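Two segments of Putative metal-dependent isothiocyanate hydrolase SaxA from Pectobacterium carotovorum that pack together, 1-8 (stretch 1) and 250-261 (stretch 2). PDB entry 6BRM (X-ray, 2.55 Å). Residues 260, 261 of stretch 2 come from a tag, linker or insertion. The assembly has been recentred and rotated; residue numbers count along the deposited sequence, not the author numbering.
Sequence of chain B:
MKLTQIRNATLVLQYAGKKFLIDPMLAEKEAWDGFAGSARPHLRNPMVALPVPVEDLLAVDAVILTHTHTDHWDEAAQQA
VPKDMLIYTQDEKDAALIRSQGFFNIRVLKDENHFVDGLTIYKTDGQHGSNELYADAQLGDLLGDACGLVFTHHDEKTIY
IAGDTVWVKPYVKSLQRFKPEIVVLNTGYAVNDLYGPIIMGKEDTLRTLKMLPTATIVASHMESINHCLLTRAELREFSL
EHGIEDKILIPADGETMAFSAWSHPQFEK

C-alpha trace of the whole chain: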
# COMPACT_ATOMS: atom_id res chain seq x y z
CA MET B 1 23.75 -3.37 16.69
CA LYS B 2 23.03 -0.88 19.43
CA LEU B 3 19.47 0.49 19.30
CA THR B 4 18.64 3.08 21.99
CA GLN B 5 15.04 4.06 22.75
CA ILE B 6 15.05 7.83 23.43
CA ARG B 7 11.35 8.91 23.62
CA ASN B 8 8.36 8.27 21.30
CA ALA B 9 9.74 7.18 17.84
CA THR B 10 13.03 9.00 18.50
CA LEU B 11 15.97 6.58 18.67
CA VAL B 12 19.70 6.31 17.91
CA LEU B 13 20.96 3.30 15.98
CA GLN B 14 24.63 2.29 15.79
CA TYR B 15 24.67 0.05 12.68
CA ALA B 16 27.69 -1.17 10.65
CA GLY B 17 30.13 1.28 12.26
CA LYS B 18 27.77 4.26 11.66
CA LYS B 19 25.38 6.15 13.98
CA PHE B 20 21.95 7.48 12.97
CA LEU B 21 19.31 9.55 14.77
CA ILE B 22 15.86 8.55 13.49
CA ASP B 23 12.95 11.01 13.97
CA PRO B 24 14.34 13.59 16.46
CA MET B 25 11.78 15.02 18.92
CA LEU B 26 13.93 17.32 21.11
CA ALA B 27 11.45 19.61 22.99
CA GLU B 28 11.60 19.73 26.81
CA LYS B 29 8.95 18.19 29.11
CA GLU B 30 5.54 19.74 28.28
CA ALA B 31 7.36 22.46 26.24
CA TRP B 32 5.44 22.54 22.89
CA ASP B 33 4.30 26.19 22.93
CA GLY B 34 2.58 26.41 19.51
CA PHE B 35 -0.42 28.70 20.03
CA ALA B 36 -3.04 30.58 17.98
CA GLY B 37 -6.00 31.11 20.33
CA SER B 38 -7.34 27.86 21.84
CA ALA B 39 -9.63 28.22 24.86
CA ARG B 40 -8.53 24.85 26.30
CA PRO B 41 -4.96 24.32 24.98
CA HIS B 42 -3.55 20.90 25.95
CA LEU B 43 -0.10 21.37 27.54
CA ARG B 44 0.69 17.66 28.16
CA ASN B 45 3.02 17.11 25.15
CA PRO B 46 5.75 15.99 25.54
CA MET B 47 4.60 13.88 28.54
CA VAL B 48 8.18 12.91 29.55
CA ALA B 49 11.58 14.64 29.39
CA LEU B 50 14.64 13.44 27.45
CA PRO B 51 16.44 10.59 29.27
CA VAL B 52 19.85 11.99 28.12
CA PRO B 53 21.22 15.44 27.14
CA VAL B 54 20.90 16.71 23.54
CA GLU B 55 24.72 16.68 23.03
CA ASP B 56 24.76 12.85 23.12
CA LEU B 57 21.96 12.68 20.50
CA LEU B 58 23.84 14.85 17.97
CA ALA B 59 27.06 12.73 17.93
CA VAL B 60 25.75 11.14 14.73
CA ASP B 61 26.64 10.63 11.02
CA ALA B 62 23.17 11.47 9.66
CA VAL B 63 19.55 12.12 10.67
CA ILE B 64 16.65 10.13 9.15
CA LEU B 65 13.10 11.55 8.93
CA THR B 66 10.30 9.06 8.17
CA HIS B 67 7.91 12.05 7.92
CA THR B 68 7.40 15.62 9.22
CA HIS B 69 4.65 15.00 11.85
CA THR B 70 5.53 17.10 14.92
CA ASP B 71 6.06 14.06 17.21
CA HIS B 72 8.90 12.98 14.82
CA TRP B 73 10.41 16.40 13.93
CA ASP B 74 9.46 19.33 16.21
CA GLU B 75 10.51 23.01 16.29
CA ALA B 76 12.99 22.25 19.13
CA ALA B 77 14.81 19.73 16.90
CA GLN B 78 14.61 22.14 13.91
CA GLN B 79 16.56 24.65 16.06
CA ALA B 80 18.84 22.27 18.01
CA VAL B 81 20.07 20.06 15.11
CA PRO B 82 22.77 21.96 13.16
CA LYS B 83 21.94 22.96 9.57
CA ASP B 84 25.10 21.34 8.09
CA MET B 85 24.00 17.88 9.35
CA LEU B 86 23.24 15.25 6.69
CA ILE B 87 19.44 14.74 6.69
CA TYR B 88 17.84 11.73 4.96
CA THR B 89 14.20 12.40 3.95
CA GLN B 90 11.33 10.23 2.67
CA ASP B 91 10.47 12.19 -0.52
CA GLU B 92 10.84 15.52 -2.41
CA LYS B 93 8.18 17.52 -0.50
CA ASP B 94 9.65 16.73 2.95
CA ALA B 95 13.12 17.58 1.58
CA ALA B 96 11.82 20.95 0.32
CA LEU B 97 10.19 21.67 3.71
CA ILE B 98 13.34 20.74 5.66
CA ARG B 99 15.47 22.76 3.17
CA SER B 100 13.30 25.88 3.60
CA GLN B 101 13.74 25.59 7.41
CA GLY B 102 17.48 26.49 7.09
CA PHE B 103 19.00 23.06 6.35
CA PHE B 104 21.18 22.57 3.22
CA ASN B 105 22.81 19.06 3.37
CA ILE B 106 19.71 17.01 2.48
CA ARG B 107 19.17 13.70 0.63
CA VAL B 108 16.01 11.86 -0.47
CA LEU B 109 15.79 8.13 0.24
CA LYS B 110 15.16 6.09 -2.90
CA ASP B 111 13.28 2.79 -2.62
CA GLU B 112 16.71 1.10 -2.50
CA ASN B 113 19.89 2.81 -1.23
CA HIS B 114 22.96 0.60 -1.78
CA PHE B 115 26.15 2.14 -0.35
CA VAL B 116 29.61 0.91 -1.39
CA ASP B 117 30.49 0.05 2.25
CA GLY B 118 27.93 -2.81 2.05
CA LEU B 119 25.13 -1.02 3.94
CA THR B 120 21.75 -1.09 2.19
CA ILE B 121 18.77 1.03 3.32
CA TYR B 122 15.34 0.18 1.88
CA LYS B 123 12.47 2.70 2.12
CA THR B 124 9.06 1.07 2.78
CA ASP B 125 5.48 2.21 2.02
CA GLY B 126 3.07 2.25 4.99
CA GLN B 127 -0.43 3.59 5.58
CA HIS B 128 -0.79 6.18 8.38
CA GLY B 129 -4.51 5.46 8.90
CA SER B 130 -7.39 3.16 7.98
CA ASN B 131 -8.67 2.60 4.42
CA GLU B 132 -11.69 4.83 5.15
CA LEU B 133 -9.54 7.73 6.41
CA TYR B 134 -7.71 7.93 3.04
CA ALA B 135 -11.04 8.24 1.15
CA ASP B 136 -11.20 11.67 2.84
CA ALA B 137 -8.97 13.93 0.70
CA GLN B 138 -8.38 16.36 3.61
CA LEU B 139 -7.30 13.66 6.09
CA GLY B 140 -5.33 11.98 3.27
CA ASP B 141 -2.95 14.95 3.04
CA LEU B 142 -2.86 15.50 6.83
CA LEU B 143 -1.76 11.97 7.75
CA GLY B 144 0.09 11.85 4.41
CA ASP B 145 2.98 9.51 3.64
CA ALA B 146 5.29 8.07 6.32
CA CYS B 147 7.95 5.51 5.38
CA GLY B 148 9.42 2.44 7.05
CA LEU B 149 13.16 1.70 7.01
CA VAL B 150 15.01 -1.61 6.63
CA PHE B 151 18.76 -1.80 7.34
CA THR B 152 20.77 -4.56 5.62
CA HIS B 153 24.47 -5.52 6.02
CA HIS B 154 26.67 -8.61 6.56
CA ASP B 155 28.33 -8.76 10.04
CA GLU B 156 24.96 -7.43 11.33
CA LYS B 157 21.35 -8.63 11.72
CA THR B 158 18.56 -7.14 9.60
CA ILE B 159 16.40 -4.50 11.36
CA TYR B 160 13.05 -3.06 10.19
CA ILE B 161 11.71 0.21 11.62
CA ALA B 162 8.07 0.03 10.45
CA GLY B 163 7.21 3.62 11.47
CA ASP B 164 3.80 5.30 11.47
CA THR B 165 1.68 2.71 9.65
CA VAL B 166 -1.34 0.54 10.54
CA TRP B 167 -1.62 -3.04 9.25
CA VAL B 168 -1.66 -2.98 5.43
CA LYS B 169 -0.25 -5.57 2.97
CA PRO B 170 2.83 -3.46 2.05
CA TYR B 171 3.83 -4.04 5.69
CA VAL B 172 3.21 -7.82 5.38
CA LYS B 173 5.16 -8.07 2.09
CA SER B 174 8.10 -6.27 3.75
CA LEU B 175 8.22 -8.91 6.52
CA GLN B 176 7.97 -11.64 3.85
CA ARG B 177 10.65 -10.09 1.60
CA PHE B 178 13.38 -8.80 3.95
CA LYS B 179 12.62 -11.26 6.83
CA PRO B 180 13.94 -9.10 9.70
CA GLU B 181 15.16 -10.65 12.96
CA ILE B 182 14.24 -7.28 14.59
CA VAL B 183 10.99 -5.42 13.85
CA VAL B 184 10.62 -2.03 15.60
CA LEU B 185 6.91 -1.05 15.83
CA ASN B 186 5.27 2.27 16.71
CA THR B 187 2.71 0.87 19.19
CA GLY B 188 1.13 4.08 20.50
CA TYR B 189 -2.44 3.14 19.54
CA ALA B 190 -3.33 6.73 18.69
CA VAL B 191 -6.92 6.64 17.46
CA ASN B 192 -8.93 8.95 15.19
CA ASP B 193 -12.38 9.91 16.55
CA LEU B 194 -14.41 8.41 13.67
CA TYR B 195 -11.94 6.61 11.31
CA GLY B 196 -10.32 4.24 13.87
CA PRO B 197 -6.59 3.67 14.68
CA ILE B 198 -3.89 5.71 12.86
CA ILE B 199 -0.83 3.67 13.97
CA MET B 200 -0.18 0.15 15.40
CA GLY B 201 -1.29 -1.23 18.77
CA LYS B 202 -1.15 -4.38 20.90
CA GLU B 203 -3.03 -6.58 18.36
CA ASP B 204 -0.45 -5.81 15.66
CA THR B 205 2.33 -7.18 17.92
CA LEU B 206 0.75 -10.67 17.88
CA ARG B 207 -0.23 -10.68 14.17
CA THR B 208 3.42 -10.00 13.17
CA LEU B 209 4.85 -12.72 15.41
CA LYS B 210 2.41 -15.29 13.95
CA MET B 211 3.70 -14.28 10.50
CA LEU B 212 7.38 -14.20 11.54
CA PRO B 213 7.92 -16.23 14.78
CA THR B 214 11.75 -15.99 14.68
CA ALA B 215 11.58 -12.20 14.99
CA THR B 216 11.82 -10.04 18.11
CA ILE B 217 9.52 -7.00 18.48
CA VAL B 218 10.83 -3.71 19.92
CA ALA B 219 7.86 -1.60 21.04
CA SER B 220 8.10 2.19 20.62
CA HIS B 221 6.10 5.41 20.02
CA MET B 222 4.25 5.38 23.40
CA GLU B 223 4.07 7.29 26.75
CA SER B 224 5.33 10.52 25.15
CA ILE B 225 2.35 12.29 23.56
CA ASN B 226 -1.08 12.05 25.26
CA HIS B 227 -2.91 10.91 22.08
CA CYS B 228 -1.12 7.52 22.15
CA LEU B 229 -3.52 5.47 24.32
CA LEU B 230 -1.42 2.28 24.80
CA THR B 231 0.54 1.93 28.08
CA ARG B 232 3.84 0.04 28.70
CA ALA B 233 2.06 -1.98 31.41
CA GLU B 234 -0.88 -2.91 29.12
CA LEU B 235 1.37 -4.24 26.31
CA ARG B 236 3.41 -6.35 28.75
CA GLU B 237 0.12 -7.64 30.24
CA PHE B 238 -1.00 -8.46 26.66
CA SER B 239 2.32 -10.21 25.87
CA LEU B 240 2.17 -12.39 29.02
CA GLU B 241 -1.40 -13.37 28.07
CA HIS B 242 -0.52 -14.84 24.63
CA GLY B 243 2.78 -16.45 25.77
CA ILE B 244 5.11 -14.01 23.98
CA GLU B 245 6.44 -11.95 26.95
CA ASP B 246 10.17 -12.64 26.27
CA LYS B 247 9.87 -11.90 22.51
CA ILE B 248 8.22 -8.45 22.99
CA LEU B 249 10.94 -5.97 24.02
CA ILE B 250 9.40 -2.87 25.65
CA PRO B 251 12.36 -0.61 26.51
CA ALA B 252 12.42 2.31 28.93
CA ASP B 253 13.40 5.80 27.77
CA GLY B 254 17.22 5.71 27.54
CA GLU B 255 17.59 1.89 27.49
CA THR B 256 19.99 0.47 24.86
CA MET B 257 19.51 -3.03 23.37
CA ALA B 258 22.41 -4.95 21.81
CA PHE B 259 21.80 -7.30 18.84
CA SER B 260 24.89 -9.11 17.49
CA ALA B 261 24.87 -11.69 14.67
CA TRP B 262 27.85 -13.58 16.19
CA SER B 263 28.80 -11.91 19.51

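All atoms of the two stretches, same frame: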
# COMPACT_ATOMS: atom_id res chain seq x y z
N MET B 1 24.52 -4.65 16.58
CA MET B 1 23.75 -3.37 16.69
C MET B 1 23.74 -2.82 18.10
O MET B 1 23.98 -3.54 19.07
CB MET B 1 22.29 -3.57 16.27
CG MET B 1 22.07 -3.76 14.78
SD MET B 1 20.48 -4.51 14.40
CE MET B 1 19.36 -3.53 15.39
N LYS B 2 23.45 -1.52 18.19
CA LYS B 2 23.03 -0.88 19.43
C LYS B 2 21.88 0.07 19.09
O LYS B 2 22.10 1.13 18.50
CB LYS B 2 24.20 -0.12 20.08
CG LYS B 2 24.97 -0.94 21.11
CD LYS B 2 26.39 -0.43 21.33
CE LYS B 2 26.42 0.95 22.00
NZ LYS B 2 27.79 1.53 21.98
N LEU B 3 20.66 -0.35 19.41
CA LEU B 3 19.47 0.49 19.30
C LEU B 3 19.16 1.07 20.68
O LEU B 3 19.05 0.31 21.65
CB LEU B 3 18.27 -0.34 18.81
CG LEU B 3 17.11 0.35 18.08
CD1 LEU B 3 15.86 -0.52 18.13
CD2 LEU B 3 16.77 1.74 18.62
N THR B 4 19.03 2.39 20.76
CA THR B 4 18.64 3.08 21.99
C THR B 4 17.27 3.71 21.80
O THR B 4 17.07 4.50 20.89
CB THR B 4 19.65 4.20 22.36
OG1 THR B 4 20.99 3.74 22.17
CG2 THR B 4 19.47 4.65 23.80
N GLN B 5 16.31 3.34 22.66
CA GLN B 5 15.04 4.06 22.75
C GLN B 5 15.33 5.39 23.45
O GLN B 5 15.93 5.39 24.53
CB GLN B 5 14.02 3.24 23.55
CG GLN B 5 12.64 3.88 23.73
CD GLN B 5 11.87 4.07 22.44
OE1 GLN B 5 12.14 3.42 21.43
NE2 GLN B 5 10.89 4.96 22.46
N ILE B 6 14.93 6.49 22.82
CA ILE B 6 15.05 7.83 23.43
C ILE B 6 13.68 8.20 24.03
O ILE B 6 13.50 8.05 25.23
CB ILE B 6 15.57 8.88 22.42
CG1 ILE B 6 16.99 8.52 21.93
CG2 ILE B 6 15.55 10.29 23.02
CD1 ILE B 6 18.10 8.70 22.95
N ARG B 7 12.74 8.65 23.20
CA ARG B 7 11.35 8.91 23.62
C ARG B 7 10.45 9.04 22.39
O ARG B 7 10.82 9.70 21.41
CB ARG B 7 11.25 10.15 24.52
CG ARG B 7 11.69 11.47 23.87
CD ARG B 7 10.52 12.40 23.55
NE ARG B 7 10.27 13.36 24.64
CZ ARG B 7 10.92 14.52 24.82
NH1 ARG B 7 11.89 14.91 24.00
NH2 ARG B 7 10.59 15.30 25.85
N ASN B 8 9.27 8.41 22.45
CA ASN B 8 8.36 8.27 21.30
C ASN B 8 9.06 7.44 20.19
O ASN B 8 9.60 6.37 20.51
CB ASN B 8 7.83 9.64 20.82
CG ASN B 8 6.53 9.54 20.04
OD1 ASN B 8 5.58 8.86 20.46
ND2 ASN B 8 6.47 10.22 18.90
N ILE B 250 10.09 -4.13 25.38
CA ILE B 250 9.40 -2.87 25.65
C ILE B 250 10.35 -1.99 26.48
O ILE B 250 10.24 -1.93 27.71
CB ILE B 250 8.05 -3.08 26.39
CG1 ILE B 250 7.26 -4.26 25.80
CG2 ILE B 250 7.21 -1.81 26.31
CD1 ILE B 250 6.02 -4.62 26.58
N PRO B 251 11.28 -1.29 25.80
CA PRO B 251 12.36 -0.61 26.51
C PRO B 251 11.91 0.68 27.19
O PRO B 251 10.98 1.34 26.73
CB PRO B 251 13.34 -0.28 25.38
CG PRO B 251 12.44 -0.00 24.22
CD PRO B 251 11.29 -0.96 24.36
N ALA B 252 12.60 1.02 28.28
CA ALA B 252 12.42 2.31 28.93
C ALA B 252 13.06 3.41 28.08
O ALA B 252 13.80 3.12 27.14
CB ALA B 252 13.05 2.30 30.32
N ASP B 253 12.75 4.66 28.41
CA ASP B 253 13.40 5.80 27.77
C ASP B 253 14.86 5.85 28.23
O ASP B 253 15.13 5.96 29.42
CB ASP B 253 12.68 7.11 28.13
CG ASP B 253 11.35 7.26 27.40
OD1 ASP B 253 10.80 6.25 26.92
OD2 ASP B 253 10.86 8.40 27.31
N GLY B 254 15.78 5.75 27.27
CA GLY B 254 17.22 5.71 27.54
C GLY B 254 17.87 4.32 27.53
O GLY B 254 19.10 4.23 27.54
N GLU B 255 17.06 3.26 27.50
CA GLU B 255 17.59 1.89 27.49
C GLU B 255 18.14 1.51 26.11
O GLU B 255 17.47 1.72 25.09
CB GLU B 255 16.51 0.87 27.90
CG GLU B 255 17.08 -0.46 28.38
CD GLU B 255 16.04 -1.57 28.44
OE1 GLU B 255 16.39 -2.71 28.09
OE2 GLU B 255 14.89 -1.30 28.84
N THR B 256 19.34 0.94 26.09
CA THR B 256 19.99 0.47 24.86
C THR B 256 19.92 -1.06 24.78
O THR B 256 20.22 -1.74 25.76
CB THR B 256 21.47 0.91 24.82
OG1 THR B 256 21.56 2.32 25.00
CG2 THR B 256 22.11 0.54 23.48
N MET B 257 19.52 -1.59 23.62
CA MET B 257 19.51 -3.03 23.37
C MET B 257 20.58 -3.41 22.35
O MET B 257 20.64 -2.81 21.27
CB MET B 257 18.16 -3.50 22.84
CG MET B 257 16.96 -3.19 23.71
SD MET B 257 15.89 -1.96 22.96
CE MET B 257 14.33 -2.82 23.10
N ALA B 258 21.38 -4.41 22.70
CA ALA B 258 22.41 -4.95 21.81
C ALA B 258 21.85 -6.13 21.01
O ALA B 258 21.13 -6.96 21.56
CB ALA B 258 23.62 -5.39 22.62
N PHE B 259 22.18 -6.18 19.71
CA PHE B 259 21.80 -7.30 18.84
C PHE B 259 22.96 -7.65 17.90
O PHE B 259 23.13 -7.02 16.86
CB PHE B 259 20.55 -6.95 18.00
CG PHE B 259 19.38 -6.45 18.79
CD1 PHE B 259 18.48 -7.33 19.39
CD2 PHE B 259 19.14 -5.08 18.92
CE1 PHE B 259 17.39 -6.86 20.12
CE2 PHE B 259 18.05 -4.61 19.63
CZ PHE B 259 17.18 -5.50 20.24
N SER B 260 23.75 -8.65 18.29
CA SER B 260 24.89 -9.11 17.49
C SER B 260 24.55 -10.39 16.72
O SER B 260 23.84 -11.26 17.24
CB SER B 260 26.11 -9.36 18.38
OG SER B 260 26.64 -8.13 18.86
N ALA B 261 25.07 -10.50 15.50
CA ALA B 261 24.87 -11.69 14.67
C ALA B 261 25.72 -12.88 15.15
O ALA B 261 25.28 -14.03 15.09
CB ALA B 261 25.20 -11.38 13.21

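The N-terminal strand of the chain, which begins at Lys2, runs antiparallel to the short strand 256-258 near the C-terminus, their N-to-C directions 159° apart, and the contact is held chiefly by backbone hydrogen bonds. Leu3 and Met257 form the central hydrogen-bonded pair: Met257 N donates to Leu3 O at 2.8 Å, and Leu3 N returns a bond to Met257 O at 3.1 Å. Both amides and both carbonyls of this pair are therefore satisfied by each other.

The same pattern extends beyond the strand 256-258 in both directions. At one end, Met1 N donates to Phe259 O over 2.8 Å, while Phe259 N reaches Met1 O at 3.3 Å, so the amino terminus of the chain finds an acceptor in the partner backbone. At the other end, Gln5 N donates to Glu255 O at 3.1 Å. The carbonyl of Gln5 does not pair with the amide of Glu255; it accepts instead from Gly254 N at 2.8 Å. Glu255 N is instead directed to Ala252 O, at 3.3 Å, within the type II turn from Ala252 to Glu255. Gly254, with phi/psi of 100/-11, occupies a position in this turn where a CB would be jammed against the carbonyl oxygen of the preceding residue. A weak bond from Ala252 N to Glu255 OE2, 3.3 Å long, adds a side-chain link across the same turn.

Between these amide bonds, CA-H...O contacts supplement the pairing. Thr256 CA lies 3.3 Å from Leu3 O and Ala258 CA 3.5 Å from Met1 O, so each of these carbonyls receives a CA-H as well as an amide. Lys2 CA and Thr4 CA make the reciprocal approaches, each at 3.6 Å, to Met257 O and Glu255 O respectively.

Thr4 and Thr256 form a non-hydrogen-bonded backbone pair with CA atoms only 4.1 Å apart. Their side chains share the sheet face that carries Lys2 and Ala258, and Thr4 OG1 and Thr256 OG1 hydrogen bond at 3.2 Å; either could be the donor. On the opposite face, Leu3 and Met257 are buried. Apolar contacts continue at Phe259, whose ring has Leu3 CB at its edge, 4.4 Å from Phe259 CE2, and Met1 CE 3.9 Å from Phe259 CD2.

Gln5 is buried, and its CA-to-CB bond points toward the second stretch, bringing Gln5 CB within 3.6 Å of Ala252 O and 3.7 Å of Pro251 CG. Its amide group nevertheless finds its partners outside stretch 2: Gln5 NE2 donates to Asn8 O at 2.7 Å, and further bonds are made elsewhere in the structure. Asp253 approaches Ile6 and Arg7 without bonding to either. Asp253 OD2 is 3.4 Å from Ile6 O, but both atoms are acceptors, and it lies 3.3 Å from Arg7 CB, an aliphatic carbon. The Arg7 guanidinium nitrogens NH1 and NH2, like Asp253 OD1, are satisfied elsewhere.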